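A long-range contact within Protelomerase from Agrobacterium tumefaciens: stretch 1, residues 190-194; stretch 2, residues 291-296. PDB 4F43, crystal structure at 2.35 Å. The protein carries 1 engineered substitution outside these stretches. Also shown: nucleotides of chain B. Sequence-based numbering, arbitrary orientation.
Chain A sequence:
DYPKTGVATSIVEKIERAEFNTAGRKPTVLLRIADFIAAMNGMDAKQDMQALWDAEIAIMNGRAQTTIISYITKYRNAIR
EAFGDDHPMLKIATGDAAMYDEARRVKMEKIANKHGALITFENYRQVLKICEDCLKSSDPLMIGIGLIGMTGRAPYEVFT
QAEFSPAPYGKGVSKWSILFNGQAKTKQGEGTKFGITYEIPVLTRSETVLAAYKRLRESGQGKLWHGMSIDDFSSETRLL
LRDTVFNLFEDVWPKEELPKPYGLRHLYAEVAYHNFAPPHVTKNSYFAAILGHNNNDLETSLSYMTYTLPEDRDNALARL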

ATOM      1  N   GLU A 190      -3.951 -17.387  -5.835  1.00 49.90           N
ATOM      2  CA  GLU A 190      -3.984 -18.753  -5.326  1.00 56.24           C
ATOM      3  C   GLU A 190      -3.117 -18.915  -4.081  1.00 49.61           C
ATOM      4  O   GLU A 190      -3.526 -19.548  -3.108  1.00 41.85           O
ATOM      5  N   GLY A 191      -1.921 -18.336  -4.116  1.00 47.65           N
ATOM      6  CA  GLY A 191      -0.981 -18.461  -3.018  1.00 35.67           C
ATOM      7  C   GLY A 191      -0.692 -17.153  -2.306  1.00 33.44           C
ATOM      8  O   GLY A 191       0.443 -16.897  -1.902  1.00 31.40           O
ATOM      9  N   THR A 192      -1.717 -16.323  -2.154  1.00 29.66           N
ATOM     10  CA  THR A 192      -1.573 -15.056  -1.445  1.00 36.39           C
ATOM     11  C   THR A 192      -2.242 -15.131  -0.078  1.00 41.09           C
ATOM     12  O   THR A 192      -2.876 -16.131   0.258  1.00 38.92           O
ATOM     13  N   LYS A 193      -2.100 -14.070   0.709  1.00 41.19           N
ATOM     14  CA  LYS A 193      -2.648 -14.042   2.062  1.00 38.60           C
ATOM     15  C   LYS A 193      -4.081 -13.514   2.096  1.00 39.61           C
ATOM     16  O   LYS A 193      -4.500 -12.900   3.076  1.00 46.37           O
ATOM     17  N   PHE A 194      -4.828 -13.758   1.025  1.00 29.65           N
ATOM     18  CA  PHE A 194      -6.216 -13.323   0.951  1.00 34.48           C
ATOM     19  C   PHE A 194      -7.102 -14.181   1.847  1.00 47.44           C
ATOM     20  O   PHE A 194      -7.263 -15.379   1.612  1.00 55.18           O
ATOM     21  N   LEU A 291       5.762 -10.273   6.200  1.00 25.18           N
ATOM     22  CA  LEU A 291       5.065  -9.258   5.418  1.00 29.22           C
ATOM     23  C   LEU A 291       3.892  -9.848   4.637  1.00 37.43           C
ATOM     24  O   LEU A 291       3.061  -9.116   4.100  1.00 40.61           O
ATOM     25  N   GLY A 292       3.832 -11.174   4.577  1.00 45.52           N
ATOM     26  CA  GLY A 292       2.747 -11.860   3.900  1.00 41.07           C
ATOM     27  C   GLY A 292       2.755 -11.631   2.402  1.00 35.93           C
ATOM     28  O   GLY A 292       2.043 -10.764   1.892  1.00 51.77           O
ATOM     29  N   HIS A 293       3.563 -12.412   1.694  1.00 22.56           N
ATOM     30  CA  HIS A 293       3.688 -12.272   0.250  1.00 34.67           C
ATOM     31  C   HIS A 293       3.162 -13.496  -0.485  1.00 50.74           C
ATOM     32  O   HIS A 293       2.721 -14.466   0.133  1.00 37.37           O
ATOM     33  N   ASN A 294       3.210 -13.435  -1.812  1.00 59.36           N
ATOM     34  CA  ASN A 294       2.829 -14.555  -2.661  1.00 54.28           C
ATOM     35  C   ASN A 294       3.676 -15.783  -2.343  1.00 51.08           C
ATOM     36  O   ASN A 294       4.821 -15.656  -1.910  1.00 45.22           O
ATOM     37  N   ASN A 295       3.108 -16.968  -2.547  1.00 41.56           N
ATOM     38  CA  ASN A 295       3.832 -18.213  -2.305  1.00 34.92           C
ATOM     39  C   ASN A 295       5.120 -18.302  -3.115  1.00 28.15           C
ATOM     40  O   ASN A 295       5.129 -18.030  -4.316  1.00 36.49           O
ATOM     41  N   ASN A 296       6.206 -18.663  -2.435  1.00 21.06           N
ATOM     42  CA  ASN A 296       7.518 -18.818  -3.058  1.00 29.59           C
ATOM     43  C   ASN A 296       8.055 -17.539  -3.700  1.00 27.65           C
ATOM     44  O   ASN A 296       8.873 -17.591  -4.618  1.00 21.80           O
TER

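What holds the two loops together where they come closest? One direct hydrogen bond crosses between them: Asn295 N donates to Gly191 O at 2.7 Å. Asn294 CA adds a CA-H...O contact to the same Gly191 O at 3.4 Å. Gly191 has no side chain, and the space is tight: an ideal CB there would lie 2.8 Å from Asn295 ND2, a clash.

How does Lys193 pack against Gly292? Its CA-to-CB bond points toward the other stretch, and chi1 is m, which lays CG 3.7 Å from Gly292 CA; chi2, also m, then sets the direction of CD. The absence of a side chain on Gly292 leaves room for this methylene, since an ideal CB would sit 3.2 Å from Lys193 CG. Positive phi also favours glycine here, just after a helix. Beyond CG the lysine is extended, with chi3 and chi4 both t, and NZ reaches water 3 at 2.9 Å, which in turn donates a weak hydrogen bond to Asn295 OD1 at 3.3 Å.

Why does the end of Asn294 come nearer when its CB points sideways? With chi1 t and chi2 at 31°, OD1 approaches Thr192 CG2 to 4.0 Å and accepts from water 1 at 3.1 Å. That water also accepts from Gly191 N at 2.5 Å, linking the stretches. Thr192 adopts p; its OG1 is hydrogen-bonded elsewhere in the structure, while CG2 lies 3.7 Å from DC15 C5'.

Where does the DNA enter this contact? Asn294 N donates to DC15 OP2 at 2.8 Å, and Asn294 ND2 makes a weak hydrogen bond to DA16 N7 at 3.3 Å. Water 1 donates to DA16 OP2 at 2.9 Å; water 2 accepts from Lys193 N at 2.7 Å and donates to DC15 OP1 at 2.6 Å. His293, chi1 m, points its CB away from stretch 1.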

ATOM      1  CB  GLU A 190      -3.537 -19.741  -6.409  1.00 68.17           C
ATOM      2  CG  GLU A 190      -4.675 -20.358  -7.204  1.00 78.44           C
ATOM      3  CD  GLU A 190      -5.392 -21.456  -6.441  1.00 82.24           C
ATOM      4  OE1 GLU A 190      -4.918 -21.833  -5.347  1.00 83.92           O
ATOM      5  OE2 GLU A 190      -6.429 -21.944  -6.936  1.00 81.56           O
ATOM      6  CB  THR A 192      -2.172 -13.883  -2.243  1.00 40.48           C
ATOM      7  OG1 THR A 192      -3.595 -14.030  -2.322  1.00 48.26           O
ATOM      8  CG2 THR A 192      -1.587 -13.841  -3.648  1.00 33.62           C
ATOM      9  CB  LYS A 193      -1.758 -13.200   2.979  1.00 27.55           C
ATOM     10  CG  LYS A 193      -0.325 -13.693   3.085  1.00 29.09           C
ATOM     11  CD  LYS A 193      -0.263 -15.084   3.694  1.00 28.71           C
ATOM     12  CE  LYS A 193       1.173 -15.555   3.831  1.00 34.41           C
ATOM     13  NZ  LYS A 193       1.250 -16.944   4.356  1.00 45.37           N
ATOM     14  CB  PHE A 194      -6.722 -13.369  -0.491  1.00 30.15           C
ATOM     15  CG  PHE A 194      -8.147 -12.921  -0.647  1.00 33.06           C
ATOM     16  CD1 PHE A 194      -8.474 -11.577  -0.590  1.00 30.30           C
ATOM     17  CD2 PHE A 194      -9.158 -13.843  -0.854  1.00 35.81           C
ATOM     18  CE1 PHE A 194      -9.784 -11.160  -0.733  1.00 38.08           C
ATOM     19  CE2 PHE A 194     -10.470 -13.433  -0.998  1.00 37.62           C
ATOM     20  CZ  PHE A 194     -10.783 -12.089  -0.938  1.00 39.31           C
ATOM     21  CB  LEU A 291       6.033  -8.548   4.467  1.00 20.24           C
ATOM     22  CG  LEU A 291       7.146  -7.719   5.115  1.00 12.75           C
ATOM     23  CD1 LEU A 291       8.078  -7.156   4.055  1.00 11.17           C
ATOM     24  CD2 LEU A 291       6.562  -6.600   5.960  1.00 11.22           C
ATOM     25  CB  HIS A 293       5.148 -12.027  -0.141  1.00 16.16           C
ATOM     26  CG  HIS A 293       5.654 -10.669   0.227  1.00 14.55           C
ATOM     27  ND1 HIS A 293       6.999 -10.367   0.285  1.00  8.83           N
ATOM     28  CD2 HIS A 293       4.999  -9.530   0.553  1.00 11.05           C
ATOM     29  CE1 HIS A 293       7.149  -9.103   0.633  1.00  9.08           C
ATOM     30  NE2 HIS A 293       5.951  -8.571   0.802  1.00  9.34           N
ATOM     31  CB  ASN A 294       2.989 -14.166  -4.134  1.00 47.11           C
ATOM     32  CG  ASN A 294       2.499 -15.241  -5.082  1.00 53.79           C
ATOM     33  OD1 ASN A 294       1.568 -15.984  -4.769  1.00 58.20           O
ATOM     34  ND2 ASN A 294       3.130 -15.334  -6.248  1.00 56.56           N
ATOM     35  CB  ASN A 295       2.943 -19.425  -2.594  1.00 40.27           C
ATOM     36  CG  ASN A 295       2.388 -20.056  -1.332  1.00 49.58           C
ATOM     37  OD1 ASN A 295       3.039 -20.056  -0.287  1.00 49.34           O
ATOM     38  ND2 ASN A 295       1.179 -20.599  -1.423  1.00 56.94           N
ATOM     39  CB  ASN A 296       7.502 -19.960  -4.078  1.00 37.20           C
ATOM     40  CG  ASN A 296       6.849 -21.217  -3.537  1.00 35.40           C
ATOM     41  OD1 ASN A 296       6.013 -21.830  -4.200  1.00 32.92           O
ATOM     42  ND2 ASN A 296       7.223 -21.602  -2.321  1.00 34.22           N
TER
ATOM     43  P    DC B  15       1.540 -10.494  -3.134  1.00 46.65           P
ATOM     44  OP1  DC B  15       0.545 -10.848  -2.097  1.00 50.61           O
ATOM     45  OP2  DC B  15       2.941 -10.948  -2.990  1.00 44.02           O
ATOM     46  O5'  DC B  15       1.004 -11.001  -4.555  1.00 81.85           O
ATOM     47  C5'  DC B  15      -0.316 -10.659  -4.967  1.00 72.67           C
ATOM     48  C4'  DC B  15      -0.515 -10.851  -6.461  1.00 56.84           C
ATOM     49  O4'  DC B  15       0.364  -9.960  -7.194  1.00 41.27           O
ATOM     50  C3'  DC B  15      -0.221 -12.253  -6.995  1.00 51.93           C
ATOM     51  O3'  DC B  15      -1.173 -12.594  -7.999  1.00 42.12           O
ATOM     52  C2'  DC B  15       1.168 -12.082  -7.598  1.00 37.82           C
ATOM     53  C1'  DC B  15       0.982 -10.709  -8.217  1.00 37.79           C
ATOM     54  N1   DC B  15       2.246 -10.051  -8.623  1.00 35.29           N
ATOM     55  C2   DC B  15       2.255  -9.258  -9.775  1.00 33.93           C
ATOM     56  O2   DC B  15       1.208  -9.124 -10.424  1.00 39.85           O
ATOM     57  N3   DC B  15       3.413  -8.658 -10.146  1.00 32.34           N
ATOM     58  C4   DC B  15       4.516  -8.830  -9.415  1.00 35.20           C
ATOM     59  N4   DC B  15       5.635  -8.218  -9.819  1.00 36.50           N
ATOM     60  C5   DC B  15       4.521  -9.638  -8.237  1.00 35.00           C
ATOM     61  C6   DC B  15       3.375 -10.227  -7.878  1.00 36.17           C
ATOM     62  P    DA B  16      -1.049 -13.987  -8.792  1.00 56.77           P
ATOM     63  OP1  DA B  16      -2.398 -14.362  -9.267  1.00 55.91           O
ATOM     64  OP2  DA B  16      -0.286 -14.929  -7.943  1.00 57.61           O
ATOM     65  O5'  DA B  16      -0.135 -13.623 -10.057  1.00 57.42           O
ATOM     66  C5'  DA B  16      -0.696 -12.971 -11.195  1.00 56.99           C
ATOM     67  C4'  DA B  16       0.384 -12.350 -12.065  1.00 57.81           C
ATOM     68  O4'  DA B  16       1.534 -12.029 -11.241  1.00 58.55           O
ATOM     69  C3'  DA B  16       0.920 -13.243 -13.182  1.00 58.77           C
ATOM     70  O3'  DA B  16       1.329 -12.447 -14.296  1.00 69.95           O
ATOM     71  C2'  DA B  16       2.124 -13.885 -12.506  1.00 59.36           C
ATOM     72  C1'  DA B  16       2.674 -12.662 -11.788  1.00 59.55           C
ATOM     73  N9   DA B  16       3.616 -12.954 -10.712  1.00 65.34           N
ATOM     74  C8   DA B  16       3.424 -13.785  -9.646  1.00 72.37           C
ATOM     75  N7   DA B  16       4.453 -13.847  -8.834  1.00 73.60           N
ATOM     76  C5   DA B  16       5.383 -12.997  -9.409  1.00 73.16           C
ATOM     77  C6   DA B  16       6.688 -12.621  -9.036  1.00 70.94           C
ATOM     78  N6   DA B  16       7.303 -13.079  -7.942  1.00 66.74           N
ATOM     79  N1   DA B  16       7.339 -11.751  -9.834  1.00 66.40           N
ATOM     80  C2   DA B  16       6.722 -11.293 -10.929  1.00 62.94           C
ATOM     81  N3   DA B  16       5.501 -11.572 -11.382  1.00 61.83           N
ATOM     82  C4   DA B  16       4.881 -12.438 -10.567  1.00 69.70           C
HETATM   83  O   HOH W   1      -1.315 -16.460  -5.724  1.00 31.89           O
HETATM   84  O   HOH W   2      -0.210 -12.333  -0.058  1.00 22.33           O
HETATM   85  O   HOH W   3       1.364 -18.057   1.725  1.00 32.36           O